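Local coordinates for cell division control protein Cdc48 (Mycobacterium smegmatis, PDB 5E7P) that probably binds and hydrolyses ATP through its AAA-type ATPase domains, at residues G521-G526 and G627-P632. Sequence-based numbering, arbitrary orientation.
Sequences GVLLYG and GATNRP
The ring of Tyr525 meets Pro632 obliquely: CD2 of Tyr525 lies 4.1 Å from CG of Pro632, and the two side chains cross at about a right angle. The same tyrosine ring makes an edge-to-face contact with Phe741, which also touches Pro632. Tyr525 projects from one face of two neighbouring parallel strands in the five-stranded sheet of a RecA-like AAA domain. Leu523 and Thr629 are on this face too. Their methyls meet, with CD1 of Leu523 4.0 Å from CG2 of Thr629, and Ile587 touches both side chains. Tyr525 has CG between its backbone N and carbonyl carbon (chi1 60°). This turns the ring away from Thr629, while CB stays 4.1 Å from the threonine CG2. On the other face the CB atoms of Leu524 and Ala628 lie side by side, and Phe583 and Asp585 of the next strand touch Ala628.

The backbones pair in register. Val522 O accepts from Gly627 N, and Leu524 N gives a nearly straight bond of 2.7 Å to Gly627 O. Leu524 O then accepts from Thr629 N at 3.0 Å. The ladder fades where the strands end: Gly526 N reaches Thr629 O in a weak bond of 3.5 Å.

Strand 521-525 leads into the P-loop, which holds Lys532 and Thr533 at the ADP. Asn630 follows strand 623-629 and touches the ADP and Lys532, consistent with the sensor 1 position of AAA ATPases. Its CA makes a CA-H...O contact with Gly526 O. The loops that follow the two paired strands both lead to the nucleotide. The chain bends after Thr629 in an ST turn. With OG1 anti to its own backbone N (chi1 -180°), Thr629 accepts from Arg631 N, and the N to OG1 distance is 2.9 Å.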
loop_
_atom_site.group_PDB
_atom_site.type_symbol
_atom_site.label_atom_id
_atom_site.label_comp_id
_atom_site.label_asym_id
_atom_site.label_seq_id
_atom_site.Cartn_x
_atom_site.Cartn_y
_atom_site.Cartn_z
ATOM N N GLY A 521 13.720 -15.198 17.182
ATOM C CA GLY A 521 12.299 -14.932 17.062
ATOM C C GLY A 521 11.834 -13.995 18.160
ATOM O O GLY A 521 12.263 -14.104 19.311
ATOM N N VAL A 522 10.953 -13.070 17.803
ATOM C CA VAL A 522 10.492 -12.056 18.739
ATOM C C VAL A 522 9.005 -12.194 19.051
ATOM O O VAL A 522 8.176 -12.289 18.145
ATOM C CB VAL A 522 10.755 -10.643 18.185
ATOM C CG1 VAL A 522 10.200 -9.587 19.132
ATOM C CG2 VAL A 522 12.248 -10.437 17.953
ATOM N N LEU A 523 8.674 -12.213 20.340
ATOM C CA LEU A 523 7.282 -12.112 20.764
ATOM C C LEU A 523 7.013 -10.737 21.362
ATOM O O LEU A 523 7.513 -10.402 22.434
ATOM C CB LEU A 523 6.917 -13.195 21.778
ATOM C CG LEU A 523 5.470 -13.065 22.271
ATOM C CD1 LEU A 523 4.487 -13.350 21.148
ATOM C CD2 LEU A 523 5.198 -13.958 23.471
ATOM N N LEU A 524 6.219 -9.945 20.652
ATOM C CA LEU A 524 5.881 -8.602 21.085
ATOM C C LEU A 524 4.502 -8.628 21.736
ATOM O O LEU A 524 3.529 -9.052 21.117
ATOM C CB LEU A 524 5.878 -7.670 19.876
ATOM C CG LEU A 524 5.995 -6.167 20.113
ATOM C CD1 LEU A 524 7.282 -5.840 20.834
ATOM C CD2 LEU A 524 5.950 -5.452 18.788
ATOM N N TYR A 525 4.414 -8.195 22.988
ATOM C CA TYR A 525 3.146 -8.260 23.710
ATOM C C TYR A 525 2.928 -7.077 24.647
ATOM O O TYR A 525 3.854 -6.608 25.311
ATOM C CB TYR A 525 3.031 -9.576 24.489
ATOM C CG TYR A 525 4.119 -9.771 25.522
ATOM C CD1 TYR A 525 5.324 -10.376 25.183
ATOM C CD2 TYR A 525 3.943 -9.349 26.832
ATOM C CE1 TYR A 525 6.320 -10.552 26.120
ATOM C CE2 TYR A 525 4.932 -9.521 27.774
ATOM C CZ TYR A 525 6.120 -10.123 27.414
ATOM O OH TYR A 525 7.111 -10.297 28.351
ATOM N N GLY A 526 1.689 -6.604 24.696
ATOM C CA GLY A 526 1.318 -5.526 25.592
ATOM C C GLY A 526 -0.184 -5.334 25.618
ATOM O O GLY A 526 -0.901 -5.959 24.838
ATOM N N GLY A 627 6.102 -12.317 16.339
ATOM C CA GLY A 627 4.711 -12.496 16.705
ATOM C C GLY A 627 4.244 -11.414 17.664
ATOM O O GLY A 627 5.003 -10.969 18.531
ATOM N N ALA A 628 2.992 -10.990 17.508
ATOM C CA ALA A 628 2.403 -9.981 18.385
ATOM C C ALA A 628 1.091 -10.470 18.983
ATOM O O ALA A 628 0.322 -11.170 18.324
ATOM C CB ALA A 628 2.195 -8.669 17.637
ATOM N N THR A 629 0.838 -10.100 20.233
ATOM C CA THR A 629 -0.391 -10.508 20.904
ATOM C C THR A 629 -0.698 -9.649 22.128
ATOM O O THR A 629 0.207 -9.112 22.762
ATOM C CB THR A 629 -0.319 -11.980 21.343
ATOM O OG1 THR A 629 -1.543 -12.349 21.991
ATOM C CG2 THR A 629 0.850 -12.195 22.298
ATOM N N ASN A 630 -1.980 -9.524 22.456
ATOM C CA ASN A 630 -2.386 -8.865 23.692
ATOM C C ASN A 630 -2.522 -9.879 24.820
ATOM O O ASN A 630 -2.618 -9.513 25.992
ATOM C CB ASN A 630 -3.705 -8.107 23.508
ATOM C CG ASN A 630 -3.608 -7.004 22.466
ATOM O OD1 ASN A 630 -2.866 -6.033 22.636
ATOM N ND2 ASN A 630 -4.364 -7.149 21.382
ATOM N N ARG A 631 -2.531 -11.159 24.456
ATOM C CA ARG A 631 -2.686 -12.244 25.422
ATOM C C ARG A 631 -1.668 -13.357 25.181
ATOM O O ARG A 631 -1.986 -14.364 24.551
ATOM C CB ARG A 631 -4.102 -12.822 25.351
ATOM C CG ARG A 631 -5.209 -11.822 25.641
ATOM C CD ARG A 631 -5.132 -11.307 27.066
ATOM N NE ARG A 631 -5.252 -12.382 28.047
ATOM C CZ ARG A 631 -6.409 -12.901 28.451
ATOM N NH1 ARG A 631 -7.552 -12.450 27.952
ATOM N NH2 ARG A 631 -6.422 -13.876 29.350
ATOM N N PRO A 632 -0.440 -13.179 25.692
ATOM C CA PRO A 632 0.644 -14.149 25.493
ATOM C C PRO A 632 0.389 -15.480 26.198
ATOM O O PRO A 632 0.916 -16.508 25.770
ATOM C CB PRO A 632 1.856 -13.446 26.115
ATOM C CG PRO A 632 1.278 -12.506 27.107
ATOM C CD PRO A 632 -0.006 -12.027 26.499
#